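Local coordinates for acyl-CoA dehydrogenase domain protein Tcur3483 (Thermomonospora curvata, PDB 6WY9), which binds FAD and probably oxidises CH-CH groups of its substrates, as do other members of the acyl-CoA dehydrogenase family, at residues Ala143-Pro149 and Ser174-Gly180; His200-Ile205 and Asn248-Ile254. All blocks are in the same frame, centred on the assembly; numbering follows the deposited sequence.

Contact 1. Residues Ala143-Pro149 and Ser174-Gly180. With FDA (dihydroflavine-adenine dinucleotide), chain C.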
# COMPACT_ATOMS: atom_id res chain seq x y z
N ALA A 143 -23.98 1.91 28.86
CA ALA A 143 -23.70 2.33 27.50
C ALA A 143 -22.91 3.64 27.55
O ALA A 143 -23.02 4.41 28.51
CB ALA A 143 -25.02 2.46 26.69
N ILE A 144 -22.05 3.86 26.55
CA ILE A 144 -21.15 5.02 26.54
C ILE A 144 -21.82 6.18 25.79
O ILE A 144 -22.10 6.07 24.59
CB ILE A 144 -19.80 4.70 25.88
CG1 ILE A 144 -19.04 3.58 26.59
CG2 ILE A 144 -18.93 5.99 25.92
CD1 ILE A 144 -18.74 3.89 28.05
N GLY A 145 -21.98 7.30 26.48
CA GLY A 145 -22.57 8.47 25.86
C GLY A 145 -21.58 9.59 25.61
O GLY A 145 -21.56 10.58 26.36
N TYR A 146 -20.73 9.46 24.57
CA TYR A 146 -19.79 10.53 24.23
C TYR A 146 -20.24 11.34 23.02
O TYR A 146 -20.48 12.55 23.11
CB TYR A 146 -18.40 9.93 23.95
CG TYR A 146 -17.70 9.35 25.16
CD1 TYR A 146 -18.11 9.65 26.45
CD2 TYR A 146 -16.63 8.49 24.98
CE1 TYR A 146 -17.46 9.10 27.53
CE2 TYR A 146 -15.98 7.96 26.04
CZ TYR A 146 -16.40 8.25 27.31
OH TYR A 146 -15.69 7.68 28.35
N THR A 147 -20.39 10.65 21.89
CA THR A 147 -20.47 11.24 20.57
C THR A 147 -21.76 12.00 20.39
O THR A 147 -22.83 11.54 20.79
CB THR A 147 -20.35 10.12 19.52
OG1 THR A 147 -19.12 9.41 19.75
CG2 THR A 147 -20.37 10.68 18.07
N GLU A 148 -21.67 13.17 19.77
CA GLU A 148 -22.81 13.99 19.39
C GLU A 148 -22.77 14.24 17.89
O GLU A 148 -21.70 14.17 17.28
CB GLU A 148 -22.81 15.33 20.13
CG GLU A 148 -22.64 15.14 21.63
CD GLU A 148 -22.71 16.44 22.44
OE1 GLU A 148 -22.49 17.56 21.87
OE2 GLU A 148 -22.97 16.33 23.68
N PRO A 149 -23.89 14.59 17.28
CA PRO A 149 -23.83 15.06 15.88
C PRO A 149 -22.76 16.13 15.65
O PRO A 149 -22.10 16.08 14.61
CB PRO A 149 -25.25 15.61 15.63
CG PRO A 149 -26.13 14.80 16.58
CD PRO A 149 -25.27 14.57 17.82
N SER A 174 -28.22 15.60 23.45
CA SER A 174 -28.42 14.33 22.77
C SER A 174 -27.06 13.74 22.44
O SER A 174 -26.05 14.45 22.40
CB SER A 174 -29.23 14.52 21.49
OG SER A 174 -28.35 15.08 20.54
N LYS A 175 -27.04 12.42 22.18
CA LYS A 175 -25.85 11.71 21.74
C LYS A 175 -26.22 10.83 20.55
O LYS A 175 -27.39 10.55 20.30
CB LYS A 175 -25.23 10.86 22.87
CG LYS A 175 -24.83 11.66 24.13
CD LYS A 175 -23.53 12.45 23.93
CE LYS A 175 -23.25 13.37 25.14
NZ LYS A 175 -21.87 14.01 25.07
N ILE A 176 -25.22 10.37 19.83
CA ILE A 176 -25.48 9.61 18.61
C ILE A 176 -24.54 8.42 18.58
O ILE A 176 -23.41 8.47 19.08
CB ILE A 176 -25.35 10.51 17.34
CG1 ILE A 176 -25.67 9.71 16.06
CG2 ILE A 176 -23.94 11.09 17.25
CD1 ILE A 176 -26.24 10.55 14.90
N PHE A 177 -25.02 7.31 18.03
CA PHE A 177 -24.27 6.05 18.01
C PHE A 177 -24.01 5.52 19.43
O PHE A 177 -22.96 4.92 19.72
CB PHE A 177 -22.94 6.15 17.23
CG PHE A 177 -23.07 6.81 15.89
CD1 PHE A 177 -23.83 6.23 14.89
CD2 PHE A 177 -22.43 8.02 15.63
CE1 PHE A 177 -23.99 6.88 13.64
CE2 PHE A 177 -22.56 8.67 14.37
CZ PHE A 177 -23.35 8.09 13.38
N THR A 178 -24.98 5.68 20.32
CA THR A 178 -24.89 5.17 21.68
C THR A 178 -25.18 3.68 21.66
O THR A 178 -26.31 3.26 21.93
CB THR A 178 -25.89 5.88 22.60
OG1 THR A 178 -25.87 7.30 22.36
CG2 THR A 178 -25.55 5.61 24.05
N SER A 179 -24.15 2.85 21.42
CA SER A 179 -24.36 1.41 21.34
C SER A 179 -24.87 0.87 22.66
O SER A 179 -24.31 1.17 23.72
CB SER A 179 -23.08 0.64 21.00
OG SER A 179 -22.40 1.25 19.95
N GLY A 180 -25.86 -0.02 22.56
CA GLY A 180 -26.47 -0.67 23.69
C GLY A 180 -27.44 0.20 24.48
O GLY A 180 -27.96 -0.27 25.50
PA FDA C . -16.15 12.75 12.19
O1A FDA C . -17.08 13.48 11.27
O2A FDA C . -15.60 13.46 13.43
O5B FDA C . -14.75 12.39 11.31
C5B FDA C . -15.13 11.66 10.18
C4B FDA C . -13.83 11.26 9.45
O4B FDA C . -13.07 12.54 9.27
C3B FDA C . -12.88 10.44 10.33
O3B FDA C . -13.10 9.08 10.21
C2B FDA C . -11.54 10.76 9.69
O2B FDA C . -11.35 10.14 8.36
C1B FDA C . -11.63 12.29 9.40
N9A FDA C . -11.03 13.14 10.43
C8A FDA C . -11.61 13.64 11.61
N7A FDA C . -10.79 14.44 12.28
C5A FDA C . -9.64 14.47 11.53
C6A FDA C . -8.41 15.12 11.75
N6A FDA C . -8.20 15.89 12.83
N1A FDA C . -7.40 14.98 10.86
C2A FDA C . -7.68 14.18 9.80
N3A FDA C . -8.79 13.49 9.45
C4A FDA C . -9.77 13.67 10.36
N1 FDA C . -19.82 6.75 20.30
C2 FDA C . -20.26 6.84 21.64
O2 FDA C . -20.25 7.95 22.23
N3 FDA C . -20.68 5.66 22.23
C4 FDA C . -20.71 4.40 21.58
O4 FDA C . -21.12 3.42 22.18
C4X FDA C . -20.24 4.40 20.22
N5 FDA C . -20.24 3.20 19.50
C5X FDA C . -20.28 3.27 18.14
C6 FDA C . -20.68 2.21 17.40
C7 FDA C . -20.74 2.33 15.99
C7M FDA C . -21.17 1.20 15.25
C8 FDA C . -20.37 3.46 15.35
C8M FDA C . -20.41 3.58 13.88
C9 FDA C . -19.92 4.53 16.10
C9A FDA C . -19.89 4.44 17.49
N10 FDA C . -19.44 5.51 18.27
C10 FDA C . -19.84 5.54 19.61
C1' FDA C . -19.14 6.81 17.59
C2' FDA C . -17.62 6.95 17.27
O2' FDA C . -16.92 7.18 18.40
C3' FDA C . -17.57 8.18 16.25
O3' FDA C . -18.13 7.82 15.00
C4' FDA C . -16.15 8.69 16.10
O4' FDA C . -15.80 9.30 17.29
C5' FDA C . -16.10 9.62 14.86
O5' FDA C . -16.94 10.71 15.10
P FDA C . -17.79 11.05 13.75
O1P FDA C . -18.50 9.82 13.44
O2P FDA C . -18.57 12.33 14.04
O3P FDA C . -16.74 11.31 12.50
O HOH W 1 -21.85 2.21 24.32

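Contact 2. Residues His200-Ile205 and Asn248-Ile254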
# COMPACT_ATOMS: atom_id res chain seq x y z
N HIS A 200 -11.56 21.26 27.23
CA HIS A 200 -11.15 20.05 27.96
C HIS A 200 -11.42 20.15 29.45
O HIS A 200 -11.40 19.13 30.14
CB HIS A 200 -9.67 19.78 27.74
CG HIS A 200 -9.32 19.43 26.33
ND1 HIS A 200 -9.34 18.14 25.85
CD2 HIS A 200 -8.96 20.22 25.29
CE1 HIS A 200 -9.00 18.14 24.58
NE2 HIS A 200 -8.77 19.39 24.21
N LYS A 201 -11.65 21.35 29.97
CA LYS A 201 -11.80 21.52 31.41
C LYS A 201 -13.24 21.87 31.81
O LYS A 201 -13.47 22.31 32.93
CB LYS A 201 -10.82 22.58 31.93
CG LYS A 201 -9.47 22.51 31.21
CD LYS A 201 -8.26 22.60 32.11
CE LYS A 201 -8.06 24.00 32.63
NZ LYS A 201 -6.63 24.39 32.88
N GLY A 202 -14.20 21.67 30.90
CA GLY A 202 -15.59 22.01 31.16
C GLY A 202 -16.52 20.81 31.19
O GLY A 202 -17.74 20.97 31.22
N ILE A 203 -15.96 19.60 31.24
CA ILE A 203 -16.69 18.36 31.00
C ILE A 203 -16.76 17.56 32.29
O ILE A 203 -15.78 17.50 33.04
CB ILE A 203 -16.02 17.56 29.88
CG1 ILE A 203 -16.10 18.34 28.58
CG2 ILE A 203 -16.65 16.16 29.71
CD1 ILE A 203 -15.15 17.81 27.52
N SER A 204 -17.90 16.92 32.53
CA SER A 204 -18.00 15.92 33.58
C SER A 204 -18.65 14.65 33.03
O SER A 204 -19.40 14.68 32.04
CB SER A 204 -18.80 16.45 34.77
OG SER A 204 -18.29 17.70 35.20
N ILE A 205 -18.31 13.53 33.65
CA ILE A 205 -19.00 12.26 33.43
C ILE A 205 -20.13 12.14 34.45
O ILE A 205 -19.91 12.30 35.65
CB ILE A 205 -17.99 11.09 33.56
CG1 ILE A 205 -16.99 11.14 32.39
CG2 ILE A 205 -18.70 9.73 33.68
CD1 ILE A 205 -17.60 10.89 31.01
N ASN A 248 -16.14 19.00 36.24
CA ASN A 248 -15.27 19.60 35.24
C ASN A 248 -13.97 18.84 35.03
O ASN A 248 -13.14 19.28 34.21
CB ASN A 248 -14.96 21.07 35.56
CG ASN A 248 -16.21 21.91 35.60
OD1 ASN A 248 -17.14 21.68 34.82
ND2 ASN A 248 -16.25 22.87 36.50
N GLY A 249 -13.76 17.72 35.73
CA GLY A 249 -12.58 16.88 35.58
C GLY A 249 -12.85 15.63 34.76
O GLY A 249 -12.11 14.64 34.85
N GLY A 250 -13.88 15.67 33.92
CA GLY A 250 -14.33 14.47 33.24
C GLY A 250 -13.41 13.99 32.13
O GLY A 250 -13.55 12.85 31.68
N TRP A 251 -12.49 14.83 31.67
CA TRP A 251 -11.69 14.42 30.53
C TRP A 251 -10.75 13.27 30.89
O TRP A 251 -10.58 12.34 30.10
CB TRP A 251 -10.92 15.60 29.93
CG TRP A 251 -10.36 15.27 28.58
CD1 TRP A 251 -9.05 15.06 28.26
CD2 TRP A 251 -11.10 15.07 27.36
NE1 TRP A 251 -8.93 14.76 26.93
CE2 TRP A 251 -10.17 14.75 26.35
CE3 TRP A 251 -12.47 15.13 27.03
CZ2 TRP A 251 -10.55 14.50 25.02
CZ3 TRP A 251 -12.85 14.88 25.70
CH2 TRP A 251 -11.89 14.55 24.72
N LYS A 252 -10.17 13.30 32.09
CA LYS A 252 -9.30 12.19 32.46
C LYS A 252 -10.07 10.88 32.59
O LYS A 252 -9.49 9.82 32.37
CB LYS A 252 -8.54 12.50 33.76
CG LYS A 252 -7.33 13.41 33.54
CD LYS A 252 -6.97 13.59 32.04
CE LYS A 252 -6.30 12.35 31.44
NZ LYS A 252 -6.00 12.48 29.98
N LEU A 253 -11.35 10.93 32.95
CA LEU A 253 -12.14 9.71 32.99
C LEU A 253 -12.40 9.21 31.58
O LEU A 253 -12.31 8.01 31.31
CB LEU A 253 -13.46 9.95 33.70
CG LEU A 253 -13.46 9.96 35.24
CD1 LEU A 253 -12.35 10.82 35.85
CD2 LEU A 253 -14.81 10.45 35.69
N ILE A 254 -12.77 10.12 30.68
CA ILE A 254 -13.01 9.72 29.30
C ILE A 254 -11.78 9.00 28.75
O ILE A 254 -11.89 7.92 28.15
CB ILE A 254 -13.41 10.93 28.45
CG1 ILE A 254 -14.81 11.38 28.87
CG2 ILE A 254 -13.33 10.55 26.96
CD1 ILE A 254 -15.25 12.74 28.33

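Contact 1. Residues Ala143-Pro149 and Ser174-Gly180
Lys175 reaches across to the turn after strand 142-145 and grips it at two points: its NZ donates to Tyr146 O at 2.8 Å and forms a salt bridge with Glu148 OE2 at 2.9 Å. A bend at chi2 (-76°) swings the otherwise extended lysine chain against this turn, where its CD lies close to the carbonyl oxygens of Tyr146 and Thr147. Ala190 O takes a further bond from the ammonium group, while Thr160 OG1 and Thr159 N bind the carboxylate, so the buried ion pair is well supplied with partners. Ile176 adds a backbone bond, N to Thr147 O at 2.8 Å, and its CG2 packs against the turn, 3.7 Å from Thr147 CG2 and 3.8 Å from Pro149 CD. Thr147 faces the flavin with its other branch: OG1 accepts from FDA N1 at 2.8 Å, and the Thr147 and Tyr146 amides both donate to FDA O2. FDA N3 donates to Ile144 O, and Ser179 N, from 174-180, donates to FDA O4. Two N-H donors at O2 would probably polarise the C2=O2 carbonyl, and the Lys175 bonds to Tyr146 O and Glu148 probably help to hold the turn that presents those amides.

Contact 2. Residues His200-Ile205 and Asn248-Ile254
A strand-to-helix contact, partly buried, joins the start of strand 203-209 to the first turn of helix 250-260, with the loop leading into each taking part. The axes of 203-205 and 250-254 approach to 6.9 Å at an angle of 55°. Two hydrogen bonds join the segments, one between backbones and one from a backbone amide to a serine hydroxyl. Gly250 N donates to Ile203 O at 2.8 Å, arriving from above the carbonyl plane, and Asn248 N donates to Ser204 OG at 2.7 Å in a nearly straight bond. Thr193 OG1 gathers the polar groups nearby, bonding to Ser204 OG, Asn248 OD1 and Gly202 O. The backbone of Gly250 lies directly against the strand, its CA 4.0 Å from Ser204 CA. In acyl-CoA dehydrogenase terms this is a junction between the central beta domain, which supplies the strand, and the C-terminal helical domain, whose first helix leans on it. Trp251 is the main side chain on the helix. Its CG stands anti to the backbone N (chi1 -167°), which brings the indole to His200 and Ile203. One face of the indole receives the ring edge of His200, a T-shaped pair with planes at 86°; His200 ND1 stands 3.5 Å from Trp251 CE2, displaced toward the indole rim. Ile203 runs beside the indole, its CD1 3.8 Å from Trp251 CE3, and turns CG2 to Ile254 CD1. Farther along the strand, Ile205 packs against two helix residues: its CD1 meets Ile254 CG1 at 3.6 Å, and its CB lies against Leu253 CD2 at 3.9 Å. Trp188 and Ala190 of the neighbouring strand 186-192 also touch Ile205, and Val244 touches both Ile205 and Leu253.

Overall arrangement
From the N terminus, the chain passes through several helices before strand 142-145 opens contact 1, which closes a loop of 24 residues containing strand 161-164 and most of strand 168-176. Contact 2 follows in series, neither nested in the first nor crossing it: its 42-residue loop leaves strand 203-209, runs through strands 215-221, 227-239 and 243-244, and returns at helix 250-260. Contact 1 bridges the two beta sheets beside the flavin, while contact 2 sets a helix against the mixed sheet. Their centres lie about 16 Å apart, yet they touch where Tyr146 packs on Ile205 and Ile254, linking the flavin-binding turn to the helix.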